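Local coordinates for mRNA-binding protein PUF3 (Saccharomyces cerevisiae, PDB 3K49) that binds recognition sites in the 3'-UTR of COX17 and other mitochondrial-protein mRNAs through its Pumilio homology domain, promoting deadenylation and decay of COX17 mRNA, at residues 202-207 with 237-243; 213-217 with 246-251; 101-106 with 132-137. All blocks are in the same frame, centred on the assembly; numbering follows the deposited sequence.

How the contacts relate
All three contacts lie in the Pumilio homology domain, an all-helical solenoid of eight Pumilio repeats. Contact 3 comes first along the chain, between the start of Pumilio 3 and its border with Pumilio 4, and is complete in sequence before contact 1 begins. Contacts 1 and 2 cross in sequence: helices 199-207 and 213-218 follow each other, and both pack on helix 238-252, at its start and in its later part. Their centres are about 14 Å apart. Contact 3 lies about 32 Å from contact 1 and 39 Å from contact 2, centre to centre. Such joints build the curved scaffold that holds the RNA. The nearest atom of contact 2 is about 7 Å from the RNA.

Contact 1: residues 202-207 with 237-243; sequences QESILN and NKEMVDI
L206 and E239 carry the centre of this contact, their side chains lying alongside and pointing opposite ways. L206 CD1 lies 3.4 Å from E239 CG, so the aliphatic part of the glutamate covers the leucine. The chain of E239 bends at CG (chi2 65°), which brings its carboxylate back beside L206 CB. The apolar packing continues on L206: M240 SD is 3.7 Å from its CD1, and I243 CG1 is 4.0 Å from its CB. N237 ND2 donates to Q202 OE1 at 2.6 Å, from above the carbonyl plane of Q202, with the two amides turned 63° apart. N237 is the N-cap residue of helix 238-252: its OD1 accepts from M240 N at 2.9 Å and weakly from E239 N. One amide therefore caps its own helix and binds Q202 of the earlier helix 199-207. Q202 NE2 is bonded to G197 O, which fixes the amide's flip. Charges are looser: E203 OE2 and K238 NZ stay 4.6 Å apart, too far for a salt bridge. The two helical segments run at 26° to each other, joining Pumilio 5 to Pumilio 6. I205 turns instead to L193 and L194 of helix 186-196 and L170 of helix 167-173.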
ATOM      1  N   GLN A 202      11.589  -2.985 -14.168  1.00 58.34           N
ATOM      2  CA  GLN A 202      11.599  -3.997 -13.114  1.00 53.98           C
ATOM      3  C   GLN A 202      12.983  -4.610 -12.952  1.00 52.01           C
ATOM      4  O   GLN A 202      13.407  -4.908 -11.843  1.00 50.62           O
ATOM      5  CB  GLN A 202      10.563  -5.087 -13.390  1.00 44.97           C
ATOM      6  CG  GLN A 202       9.153  -4.559 -13.558  1.00 57.85           C
ATOM      7  CD  GLN A 202       8.142  -5.652 -13.819  1.00 46.64           C
ATOM      8  OE1 GLN A 202       8.322  -6.794 -13.406  1.00 61.50           O
ATOM      9  NE2 GLN A 202       7.068  -5.305 -14.498  1.00 51.30           N
ATOM     10  N   GLU A 203      13.685  -4.793 -14.067  1.00 59.74           N
ATOM     11  CA  GLU A 203      15.026  -5.358 -14.047  1.00 57.09           C
ATOM     12  C   GLU A 203      15.955  -4.391 -13.326  1.00 57.19           C
ATOM     13  O   GLU A 203      16.696  -4.783 -12.428  1.00 54.22           O
ATOM     14  CB  GLU A 203      15.501  -5.660 -15.471  1.00 58.50           C
ATOM     15  CG  GLU A 203      16.865  -6.319 -15.547  1.00 80.61           C
ATOM     16  CD  GLU A 203      17.298  -6.606 -16.970  1.00108.05           C
ATOM     17  OE1 GLU A 203      16.527  -6.290 -17.901  1.00100.87           O
ATOM     18  OE2 GLU A 203      18.408  -7.147 -17.158  1.00121.97           O
ATOM     19  N   SER A 204      15.883  -3.119 -13.705  1.00 60.65           N
ATOM     20  CA  SER A 204      16.707  -2.073 -13.101  1.00 51.28           C
ATOM     21  C   SER A 204      16.511  -1.971 -11.590  1.00 51.63           C
ATOM     22  O   SER A 204      17.437  -1.644 -10.846  1.00 56.18           O
ATOM     23  CB  SER A 204      16.413  -0.729 -13.759  1.00 50.07           C
ATOM     24  OG  SER A 204      16.937   0.337 -12.983  1.00 73.92           O
ATOM     25  N   ILE A 205      15.300  -2.260 -11.137  1.00 44.49           N
ATOM     26  CA  ILE A 205      14.978  -2.166  -9.719  1.00 50.30           C
ATOM     27  C   ILE A 205      15.415  -3.405  -8.941  1.00 41.81           C
ATOM     28  O   ILE A 205      15.914  -3.305  -7.825  1.00 36.20           O
ATOM     29  CB  ILE A 205      13.454  -1.994  -9.517  1.00 50.66           C
ATOM     30  CG1 ILE A 205      13.015  -0.562  -9.849  1.00 46.32           C
ATOM     31  CG2 ILE A 205      13.044  -2.396  -8.100  1.00 35.97           C
ATOM     32  CD1 ILE A 205      11.551  -0.368  -9.760  1.00 41.14           C
ATOM     33  N   LEU A 206      15.176  -4.574  -9.527  1.00 45.37           N
ATOM     34  CA  LEU A 206      15.447  -5.846  -8.869  1.00 44.44           C
ATOM     35  C   LEU A 206      16.954  -6.126  -8.795  1.00 50.53           C
ATOM     36  O   LEU A 206      17.418  -6.887  -7.943  1.00 47.61           O
ATOM     37  CB  LEU A 206      14.722  -6.976  -9.596  1.00 39.17           C
ATOM     38  CG  LEU A 206      13.200  -6.904  -9.487  1.00 46.41           C
ATOM     39  CD1 LEU A 206      12.544  -7.976 -10.356  1.00 54.91           C
ATOM     40  CD2 LEU A 206      12.759  -7.013  -8.042  1.00 34.37           C
ATOM     41  N   ASN A 207      17.706  -5.505  -9.699  1.00 46.40           N
ATOM     42  CA  ASN A 207      19.160  -5.578  -9.684  1.00 48.20           C
ATOM     43  C   ASN A 207      19.791  -4.871  -8.482  1.00 48.12           C
ATOM     44  O   ASN A 207      20.813  -5.302  -7.975  1.00 55.70           O
ATOM     45  CB  ASN A 207      19.729  -5.004 -10.985  1.00 55.65           C
ATOM     46  CG  ASN A 207      19.674  -6.002 -12.144  1.00 69.15           C
ATOM     47  OD1 ASN A 207      19.269  -7.157 -11.971  1.00 59.59           O
ATOM     48  ND2 ASN A 207      20.083  -5.557 -13.328  1.00 56.63           N
ATOM     49  N   ASN A 237       8.327 -11.498 -15.924  1.00 91.76           N
ATOM     50  CA  ASN A 237       9.603 -11.487 -16.633  1.00 87.71           C
ATOM     51  C   ASN A 237      10.657 -12.442 -16.080  1.00 84.48           C
ATOM     52  O   ASN A 237      10.469 -13.064 -15.034  1.00 85.89           O
ATOM     53  CB  ASN A 237      10.161 -10.059 -16.706  1.00 82.52           C
ATOM     54  CG  ASN A 237      10.117  -9.342 -15.367  1.00 85.53           C
ATOM     55  OD1 ASN A 237      10.819  -9.712 -14.428  1.00 88.39           O
ATOM     56  ND2 ASN A 237       9.293  -8.303 -15.278  1.00 88.52           N
ATOM     57  N   LYS A 238      11.771 -12.542 -16.797  1.00 83.52           N
ATOM     58  CA  LYS A 238      12.862 -13.432 -16.424  1.00 77.94           C
ATOM     59  C   LYS A 238      13.494 -13.034 -15.089  1.00 91.71           C
ATOM     60  O   LYS A 238      14.078 -13.868 -14.387  1.00 91.14           O
ATOM     61  CB  LYS A 238      13.931 -13.426 -17.518  1.00 80.44           C
ATOM     62  CG  LYS A 238      14.587 -12.062 -17.721  1.00 99.62           C
ATOM     63  CD  LYS A 238      15.728 -12.121 -18.728  1.00107.22           C
ATOM     64  CE  LYS A 238      16.398 -10.759 -18.874  1.00114.65           C
ATOM     65  NZ  LYS A 238      17.556 -10.799 -19.812  1.00119.87           N
ATOM     66  N   GLU A 239      13.383 -11.755 -14.746  1.00 85.27           N
ATOM     67  CA  GLU A 239      14.033 -11.225 -13.552  1.00 83.03           C
ATOM     68  C   GLU A 239      13.225 -11.542 -12.295  1.00 78.05           C
ATOM     69  O   GLU A 239      13.789 -11.889 -11.248  1.00 76.57           O
ATOM     70  CB  GLU A 239      14.250  -9.717 -13.685  1.00 76.83           C
ATOM     71  CG  GLU A 239      14.989  -9.090 -12.516  1.00 80.35           C
ATOM     72  CD  GLU A 239      16.415  -9.589 -12.394  1.00 84.33           C
ATOM     73  OE1 GLU A 239      16.887 -10.274 -13.326  1.00100.15           O
ATOM     74  OE2 GLU A 239      17.063  -9.294 -11.368  1.00 84.96           O
ATOM     75  N   MET A 240      11.904 -11.443 -12.401  1.00 67.87           N
ATOM     76  CA  MET A 240      11.027 -11.804 -11.291  1.00 67.80           C
ATOM     77  C   MET A 240      11.237 -13.260 -10.879  1.00 73.46           C
ATOM     78  O   MET A 240      11.482 -13.557  -9.703  1.00 71.22           O
ATOM     79  CB  MET A 240       9.563 -11.570 -11.655  1.00 72.27           C
ATOM     80  CG  MET A 240       9.144 -10.110 -11.632  1.00 77.96           C
ATOM     81  SD  MET A 240       9.112  -9.396  -9.972  1.00 82.92           S
ATOM     82  CE  MET A 240       8.258  -7.842 -10.280  1.00 70.68           C
ATOM     83  N   VAL A 241      11.152 -14.162 -11.856  1.00 62.38           N
ATOM     84  CA  VAL A 241      11.328 -15.585 -11.603  1.00 65.36           C
ATOM     85  C   VAL A 241      12.627 -15.884 -10.828  1.00 62.66           C
ATOM     86  O   VAL A 241      12.615 -16.579  -9.807  1.00 46.97           O
ATOM     87  CB  VAL A 241      11.290 -16.395 -12.920  1.00 71.63           C
ATOM     88  CG1 VAL A 241      11.589 -17.874 -12.662  1.00 57.48           C
ATOM     89  CG2 VAL A 241       9.949 -16.225 -13.601  1.00 64.27           C
ATOM     90  N   ASP A 242      13.746 -15.356 -11.311  1.00 59.90           N
ATOM     91  CA  ASP A 242      15.019 -15.555 -10.632  1.00 61.88           C
ATOM     92  C   ASP A 242      15.021 -14.976  -9.213  1.00 69.36           C
ATOM     93  O   ASP A 242      15.471 -15.635  -8.274  1.00 69.13           O
ATOM     94  CB  ASP A 242      16.156 -14.926 -11.434  1.00 71.22           C
ATOM     95  CG  ASP A 242      16.444 -15.670 -12.722  1.00 87.74           C
ATOM     96  OD1 ASP A 242      15.972 -16.817 -12.864  1.00 85.82           O
ATOM     97  OD2 ASP A 242      17.144 -15.107 -13.590  1.00101.28           O
ATOM     98  N   ILE A 243      14.524 -13.749  -9.051  1.00 63.37           N
ATOM     99  CA  ILE A 243      14.510 -13.117  -7.734  1.00 58.43           C
ATOM    100  C   ILE A 243      13.565 -13.854  -6.793  1.00 55.51           C
ATOM    101  O   ILE A 243      13.839 -13.985  -5.600  1.00 49.45           O
ATOM    102  CB  ILE A 243      14.092 -11.639  -7.819  1.00 67.12           C
ATOM    103  CG1 ILE A 243      15.024 -10.877  -8.763  1.00 71.50           C
ATOM    104  CG2 ILE A 243      14.085 -11.004  -6.435  1.00 63.26           C
ATOM    105  CD1 ILE A 243      16.475 -10.896  -8.335  1.00 76.11           C
TER

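Contact 2: residues 213-217 with 246-251; sequences IPYLI and EIIETV
I213 reaches across to E246, I247 and T250 in the Pumilio solenoid, where the short helix 213-218 of Pumilio 6 crosses the later part of helix 238-252. The two helical segments cross at -76°, with their axes 10.5 Å apart at closest approach. The packing between them is mostly apolar. I213 has CG1 beside its backbone N (chi1 -65°) and an extended CD1 (chi2 170°). This straight branch carries CD1 to within 3.4 Å of E246 CB, at about a right angle to that side chain. The same methyl lies 4.1 Å from I247 CG1. The other branch, CG2, faces T250. One turn on, I217 has the same conformation as I213. Its CD1 touches V251 CG2 at 4.0 Å and lies near the CG2 methyls of I247 and T250. P214 CG adds a looser contact to T250 CG2, 4.3 Å away. Around this layer, I247 also packs on I226, V229 and L230 of helix 222-230, and V251 on V267, V268 and S271 of helix 264-274. The hydroxyl of T250 turns back to its own helix. OG1 donates to E246 O at 2.5 Å, nearly along the C=O axis, and that oxygen also accepts from T250 N.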
ATOM      1  N   ILE A 213      18.587  -9.313  -0.157  1.00 40.86           N
ATOM      2  CA  ILE A 213      17.350  -9.986   0.245  1.00 36.34           C
ATOM      3  C   ILE A 213      17.274 -10.294   1.732  1.00 42.66           C
ATOM      4  O   ILE A 213      16.205 -10.134   2.330  1.00 46.47           O
ATOM      5  CB  ILE A 213      17.169 -11.322  -0.488  1.00 36.15           C
ATOM      6  CG1 ILE A 213      16.997 -11.096  -1.987  1.00 36.20           C
ATOM      7  CG2 ILE A 213      15.989 -12.089   0.089  1.00 41.04           C
ATOM      8  CD1 ILE A 213      17.054 -12.368  -2.807  1.00 59.99           C
ATOM      9  N   PRO A 214      18.392 -10.767   2.334  1.00 43.44           N
ATOM     10  CA  PRO A 214      18.425 -10.963   3.793  1.00 46.56           C
ATOM     11  C   PRO A 214      18.065  -9.713   4.605  1.00 51.50           C
ATOM     12  O   PRO A 214      17.317  -9.823   5.577  1.00 54.64           O
ATOM     13  CB  PRO A 214      19.880 -11.360   4.068  1.00 47.84           C
ATOM     14  CG  PRO A 214      20.352 -12.013   2.808  1.00 42.58           C
ATOM     15  CD  PRO A 214      19.597 -11.314   1.674  1.00 45.41           C
ATOM     16  N   TYR A 215      18.585  -8.546   4.237  1.00 51.70           N
ATOM     17  CA  TYR A 215      18.228  -7.336   4.975  1.00 53.47           C
ATOM     18  C   TYR A 215      16.774  -6.974   4.727  1.00 43.22           C
ATOM     19  O   TYR A 215      16.038  -6.649   5.663  1.00 54.39           O
ATOM     20  CB  TYR A 215      19.133  -6.159   4.614  1.00 50.93           C
ATOM     21  CG  TYR A 215      20.595  -6.498   4.647  1.00 58.91           C
ATOM     22  CD1 TYR A 215      21.307  -6.707   3.468  1.00 67.81           C
ATOM     23  CD2 TYR A 215      21.268  -6.635   5.857  1.00 75.70           C
ATOM     24  CE1 TYR A 215      22.664  -7.034   3.495  1.00 71.74           C
ATOM     25  CE2 TYR A 215      22.619  -6.959   5.896  1.00 74.54           C
ATOM     26  CZ  TYR A 215      23.312  -7.156   4.713  1.00 72.15           C
ATOM     27  OH  TYR A 215      24.649  -7.473   4.750  1.00 76.55           O
ATOM     28  N   LEU A 216      16.360  -7.029   3.465  1.00 42.31           N
ATOM     29  CA  LEU A 216      14.980  -6.687   3.094  1.00 40.64           C
ATOM     30  C   LEU A 216      13.961  -7.552   3.817  1.00 36.30           C
ATOM     31  O   LEU A 216      12.960  -7.055   4.311  1.00 44.20           O
ATOM     32  CB  LEU A 216      14.779  -6.776   1.584  1.00 37.07           C
ATOM     33  CG  LEU A 216      15.626  -5.768   0.803  1.00 41.57           C
ATOM     34  CD1 LEU A 216      15.933  -6.269  -0.600  1.00 45.75           C
ATOM     35  CD2 LEU A 216      14.956  -4.409   0.761  1.00 45.92           C
ATOM     36  N   ILE A 217      14.220  -8.850   3.901  1.00 39.83           N
ATOM     37  CA  ILE A 217      13.252  -9.749   4.517  1.00 36.06           C
ATOM     38  C   ILE A 217      12.953  -9.377   5.971  1.00 39.18           C
ATOM     39  O   ILE A 217      11.846  -9.585   6.467  1.00 37.00           O
ATOM     40  CB  ILE A 217      13.705 -11.207   4.401  1.00 45.06           C
ATOM     41  CG1 ILE A 217      13.629 -11.663   2.943  1.00 38.45           C
ATOM     42  CG2 ILE A 217      12.885 -12.120   5.313  1.00 43.34           C
ATOM     43  CD1 ILE A 217      13.978 -13.156   2.766  1.00 39.14           C
ATOM     44  N   GLU A 246      15.596 -16.747  -5.382  1.00 47.24           N
ATOM     45  CA  GLU A 246      16.556 -16.336  -4.343  1.00 47.80           C
ATOM     46  C   GLU A 246      15.869 -16.004  -3.030  1.00 44.94           C
ATOM     47  O   GLU A 246      16.477 -16.073  -1.967  1.00 44.06           O
ATOM     48  CB  GLU A 246      17.393 -15.129  -4.793  1.00 46.77           C
ATOM     49  CG  GLU A 246      17.792 -15.195  -6.265  1.00 70.40           C
ATOM     50  CD  GLU A 246      18.251 -13.862  -6.836  1.00 79.52           C
ATOM     51  OE1 GLU A 246      19.200 -13.263  -6.273  1.00 82.34           O
ATOM     52  OE2 GLU A 246      17.661 -13.427  -7.854  1.00 75.07           O
ATOM     53  N   ILE A 247      14.605 -15.609  -3.102  1.00 51.61           N
ATOM     54  CA  ILE A 247      13.877 -15.278  -1.890  1.00 49.44           C
ATOM     55  C   ILE A 247      13.498 -16.574  -1.200  1.00 41.31           C
ATOM     56  O   ILE A 247      13.730 -16.734  -0.007  1.00 49.51           O
ATOM     57  CB  ILE A 247      12.634 -14.424  -2.169  1.00 41.78           C
ATOM     58  CG1 ILE A 247      13.040 -13.051  -2.708  1.00 36.01           C
ATOM     59  CG2 ILE A 247      11.827 -14.268  -0.903  1.00 35.90           C
ATOM     60  CD1 ILE A 247      11.928 -12.319  -3.458  1.00 33.94           C
ATOM     61  N   ILE A 248      12.929 -17.499  -1.965  1.00 37.10           N
ATOM     62  CA  ILE A 248      12.630 -18.830  -1.468  1.00 42.29           C
ATOM     63  C   ILE A 248      13.897 -19.514  -0.913  1.00 50.76           C
ATOM     64  O   ILE A 248      13.918 -20.039   0.209  1.00 43.27           O
ATOM     65  CB  ILE A 248      12.069 -19.716  -2.592  1.00 45.02           C
ATOM     66  CG1 ILE A 248      10.777 -19.124  -3.165  1.00 53.06           C
ATOM     67  CG2 ILE A 248      11.834 -21.121  -2.085  1.00 45.36           C
ATOM     68  CD1 ILE A 248       9.654 -18.975  -2.148  1.00 53.51           C
ATOM     69  N   GLU A 249      14.957 -19.515  -1.710  1.00 53.62           N
ATOM     70  CA  GLU A 249      16.197 -20.154  -1.292  1.00 56.71           C
ATOM     71  C   GLU A 249      16.680 -19.536  -0.004  1.00 47.39           C
ATOM     72  O   GLU A 249      17.075 -20.258   0.902  1.00 50.07           O
ATOM     73  CB  GLU A 249      17.263 -20.075  -2.383  1.00 52.57           C
ATOM     74  CG  GLU A 249      16.964 -20.988  -3.565  1.00 51.74           C
ATOM     75  CD  GLU A 249      17.719 -20.588  -4.828  1.00 78.77           C
ATOM     76  OE1 GLU A 249      18.210 -19.437  -4.902  1.00 74.17           O
ATOM     77  OE2 GLU A 249      17.813 -21.428  -5.756  1.00 82.48           O
ATOM     78  N   THR A 250      16.603 -18.210   0.098  1.00 40.36           N
ATOM     79  CA  THR A 250      17.069 -17.527   1.302  1.00 34.11           C
ATOM     80  C   THR A 250      16.190 -17.854   2.488  1.00 36.62           C
ATOM     81  O   THR A 250      16.688 -18.029   3.593  1.00 37.05           O
ATOM     82  CB  THR A 250      17.140 -16.009   1.127  1.00 34.17           C
ATOM     83  OG1 THR A 250      17.998 -15.689   0.026  1.00 42.67           O
ATOM     84  CG2 THR A 250      17.697 -15.370   2.383  1.00 36.34           C
ATOM     85  N   VAL A 251      14.881 -17.943   2.257  1.00 40.02           N
ATOM     86  CA  VAL A 251      13.954 -18.309   3.323  1.00 40.02           C
ATOM     87  C   VAL A 251      14.170 -19.770   3.727  1.00 48.21           C
ATOM     88  O   VAL A 251      14.073 -20.126   4.906  1.00 46.91           O
ATOM     89  CB  VAL A 251      12.478 -18.117   2.922  1.00 45.99           C
ATOM     90  CG1 VAL A 251      11.573 -18.537   4.068  1.00 41.17           C
ATOM     91  CG2 VAL A 251      12.204 -16.679   2.526  1.00 44.11           C
TER

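Contact 3: residues 101-106 with 132-137; sequences FKGNMK and ELVLEL
M105 packs against L133 and L137, its side chain crossing both at about a right angle. Its CG is 3.8 Å from L133 CB. The chain bends at chi2 and chi3, and this fold puts CE 3.5 Å from L137 CD1. L133 CD2 also reaches F101 CB, at 4.0 Å. The carboxylate of E136 holds the backbone of the turn before helix 105-110. Its extended chain brings OE2 to G103 N at 3.1 Å; the bond is nearly straight (171°), met on the syn side but tilted out of the carboxylate plane. OE1 takes M105 N, also at 3.1 Å, from above the carboxylate plane, and G103 N weakly. Replacing E136 by an alanine removes the carboxylate and is likely to leave the amides of G103 and M105 without this acceptor and the turn less firmly fixed. K102 NZ, salt-bridged to D99, also makes a long salt bridge to E132 OE1, 3.6 Å away. F101 to N104 form a type II beta turn, with G103 at positive phi (87°). Helix 114-124 adds I118, on both F101 and M105. In this joint of the Pumilio solenoid, the turn at the start of Pumilio 3 rests on the chain where it passes into Pumilio 4.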
ATOM      1  N   PHE A 101      -2.743  25.819 -11.908  1.00 48.40           N
ATOM      2  CA  PHE A 101      -1.814  24.920 -11.231  1.00 51.76           C
ATOM      3  C   PHE A 101      -0.442  24.997 -11.892  1.00 56.47           C
ATOM      4  O   PHE A 101       0.589  24.852 -11.222  1.00 54.21           O
ATOM      5  CB  PHE A 101      -2.333  23.476 -11.206  1.00 45.60           C
ATOM      6  CG  PHE A 101      -3.559  23.283 -10.353  1.00 48.18           C
ATOM      7  CD1 PHE A 101      -3.942  24.246  -9.423  1.00 52.66           C
ATOM      8  CD2 PHE A 101      -4.320  22.127 -10.466  1.00 39.15           C
ATOM      9  CE1 PHE A 101      -5.080  24.073  -8.628  1.00 53.29           C
ATOM     10  CE2 PHE A 101      -5.451  21.935  -9.671  1.00 48.38           C
ATOM     11  CZ  PHE A 101      -5.837  22.912  -8.748  1.00 48.43           C
ATOM     12  N   LYS A 102      -0.436  25.255 -13.202  1.00 46.25           N
ATOM     13  CA  LYS A 102       0.804  25.395 -13.968  1.00 48.79           C
ATOM     14  C   LYS A 102       1.790  26.341 -13.296  1.00 51.46           C
ATOM     15  O   LYS A 102       1.449  27.480 -12.982  1.00 56.09           O
ATOM     16  CB  LYS A 102       0.520  25.875 -15.390  1.00 45.91           C
ATOM     17  CG  LYS A 102      -0.107  24.825 -16.294  1.00 61.15           C
ATOM     18  CD  LYS A 102      -0.294  25.390 -17.695  1.00 76.84           C
ATOM     19  CE  LYS A 102      -1.567  24.876 -18.362  1.00 78.03           C
ATOM     20  NZ  LYS A 102      -1.880  25.640 -19.605  1.00 73.44           N
ATOM     21  N   GLY A 103       3.010  25.851 -13.076  1.00 61.37           N
ATOM     22  CA  GLY A 103       4.059  26.610 -12.413  1.00 51.28           C
ATOM     23  C   GLY A 103       4.007  26.480 -10.904  1.00 48.38           C
ATOM     24  O   GLY A 103       4.860  27.022 -10.209  1.00 47.82           O
ATOM     25  N   ASN A 104       3.003  25.761 -10.400  1.00 47.01           N
ATOM     26  CA  ASN A 104       2.780  25.644  -8.960  1.00 35.51           C
ATOM     27  C   ASN A 104       2.679  24.221  -8.475  1.00 37.75           C
ATOM     28  O   ASN A 104       2.364  23.994  -7.310  1.00 39.31           O
ATOM     29  CB  ASN A 104       1.514  26.390  -8.544  1.00 46.94           C
ATOM     30  CG  ASN A 104       1.508  27.826  -9.014  1.00 54.22           C
ATOM     31  OD1 ASN A 104       2.334  28.627  -8.582  1.00 58.10           O
ATOM     32  ND2 ASN A 104       0.576  28.158  -9.912  1.00 50.48           N
ATOM     33  N   MET A 105       2.944  23.265  -9.361  1.00 35.52           N
ATOM     34  CA  MET A 105       2.841  21.858  -8.994  1.00 42.34           C
ATOM     35  C   MET A 105       3.563  21.516  -7.713  1.00 48.28           C
ATOM     36  O   MET A 105       2.957  20.947  -6.809  1.00 49.04           O
ATOM     37  CB  MET A 105       3.331  20.936 -10.113  1.00 45.33           C
ATOM     38  CG  MET A 105       2.209  20.297 -10.900  1.00 67.06           C
ATOM     39  SD  MET A 105       1.106  19.312  -9.864  1.00 75.26           S
ATOM     40  CE  MET A 105       1.940  17.722  -9.853  1.00 65.98           C
ATOM     41  N   LYS A 106       4.854  21.850  -7.644  1.00 47.71           N
ATOM     42  CA  LYS A 106       5.695  21.442  -6.521  1.00 50.36           C
ATOM     43  C   LYS A 106       5.129  21.956  -5.211  1.00 43.12           C
ATOM     44  O   LYS A 106       4.933  21.199  -4.256  1.00 44.21           O
ATOM     45  CB  LYS A 106       7.135  21.926  -6.715  1.00 52.35           C
ATOM     46  CG  LYS A 106       8.143  21.238  -5.811  1.00 54.19           C
ATOM     47  CD  LYS A 106       9.559  21.400  -6.337  1.00 54.37           C
ATOM     48  CE  LYS A 106      10.572  21.141  -5.240  1.00 52.21           C
ATOM     49  NZ  LYS A 106      11.972  21.209  -5.744  1.00 65.01           N
ATOM     50  N   GLU A 132       1.794  17.070 -18.327  1.00 48.47           N
ATOM     51  CA  GLU A 132       2.191  18.473 -18.321  1.00 50.85           C
ATOM     52  C   GLU A 132       2.423  18.984 -16.901  1.00 47.72           C
ATOM     53  O   GLU A 132       3.420  19.654 -16.632  1.00 59.83           O
ATOM     54  CB  GLU A 132       1.113  19.301 -19.018  1.00 56.45           C
ATOM     55  CG  GLU A 132       1.498  20.715 -19.386  1.00 52.61           C
ATOM     56  CD  GLU A 132       0.320  21.475 -19.996  1.00 79.20           C
ATOM     57  OE1 GLU A 132       0.140  22.666 -19.663  1.00 88.27           O
ATOM     58  OE2 GLU A 132      -0.440  20.880 -20.797  1.00 72.61           O
ATOM     59  N   LEU A 133       1.499  18.664 -15.996  1.00 43.99           N
ATOM     60  CA  LEU A 133       1.638  19.014 -14.577  1.00 55.01           C
ATOM     61  C   LEU A 133       2.764  18.243 -13.870  1.00 54.36           C
ATOM     62  O   LEU A 133       3.564  18.823 -13.138  1.00 46.90           O
ATOM     63  CB  LEU A 133       0.317  18.779 -13.836  1.00 42.31           C
ATOM     64  CG  LEU A 133      -0.794  19.799 -14.081  1.00 49.45           C
ATOM     65  CD1 LEU A 133      -2.004  19.442 -13.243  1.00 41.59           C
ATOM     66  CD2 LEU A 133      -0.320  21.235 -13.770  1.00 48.89           C
ATOM     67  N   VAL A 134       2.807  16.934 -14.089  1.00 44.34           N
ATOM     68  CA  VAL A 134       3.794  16.089 -13.434  1.00 56.78           C
ATOM     69  C   VAL A 134       5.240  16.420 -13.836  1.00 48.55           C
ATOM     70  O   VAL A 134       6.149  16.314 -13.017  1.00 49.50           O
ATOM     71  CB  VAL A 134       3.486  14.593 -13.656  1.00 54.81           C
ATOM     72  CG1 VAL A 134       4.638  13.741 -13.167  1.00 48.60           C
ATOM     73  CG2 VAL A 134       2.184  14.218 -12.937  1.00 48.39           C
ATOM     74  N   LEU A 135       5.442  16.839 -15.084  1.00 51.02           N
ATOM     75  CA  LEU A 135       6.766  17.240 -15.571  1.00 45.09           C
ATOM     76  C   LEU A 135       7.434  18.292 -14.696  1.00 48.07           C
ATOM     77  O   LEU A 135       8.655  18.462 -14.739  1.00 52.53           O
ATOM     78  CB  LEU A 135       6.681  17.749 -17.012  1.00 47.15           C
ATOM     79  CG  LEU A 135       7.135  16.777 -18.101  1.00 57.23           C
ATOM     80  CD1 LEU A 135       6.119  16.667 -19.214  1.00 60.94           C
ATOM     81  CD2 LEU A 135       8.478  17.192 -18.651  1.00 71.60           C
ATOM     82  N   GLU A 136       6.638  19.008 -13.910  1.00 46.02           N
ATOM     83  CA  GLU A 136       7.166  20.081 -13.074  1.00 52.96           C
ATOM     84  C   GLU A 136       7.879  19.515 -11.865  1.00 57.54           C
ATOM     85  O   GLU A 136       8.533  20.257 -11.118  1.00 52.19           O
ATOM     86  CB  GLU A 136       6.046  21.011 -12.611  1.00 37.37           C
ATOM     87  CG  GLU A 136       5.412  21.810 -13.727  1.00 49.82           C
ATOM     88  CD  GLU A 136       4.323  22.746 -13.231  1.00 67.07           C
ATOM     89  OE1 GLU A 136       4.473  23.298 -12.113  1.00 58.41           O
ATOM     90  OE2 GLU A 136       3.323  22.934 -13.965  1.00 63.01           O
ATOM     91  N   LEU A 137       7.731  18.206 -11.675  1.00 48.01           N
ATOM     92  CA  LEU A 137       8.328  17.518 -10.543  1.00 46.57           C
ATOM     93  C   LEU A 137       9.552  16.737 -10.993  1.00 51.44           C
ATOM     94  O   LEU A 137      10.148  16.005 -10.201  1.00 54.15           O
ATOM     95  CB  LEU A 137       7.310  16.586  -9.880  1.00 44.70           C
ATOM     96  CG  LEU A 137       6.032  17.236  -9.347  1.00 51.80           C
ATOM     97  CD1 LEU A 137       4.992  16.175  -8.975  1.00 56.91           C
ATOM     98  CD2 LEU A 137       6.322  18.144  -8.170  1.00 54.04           C
TER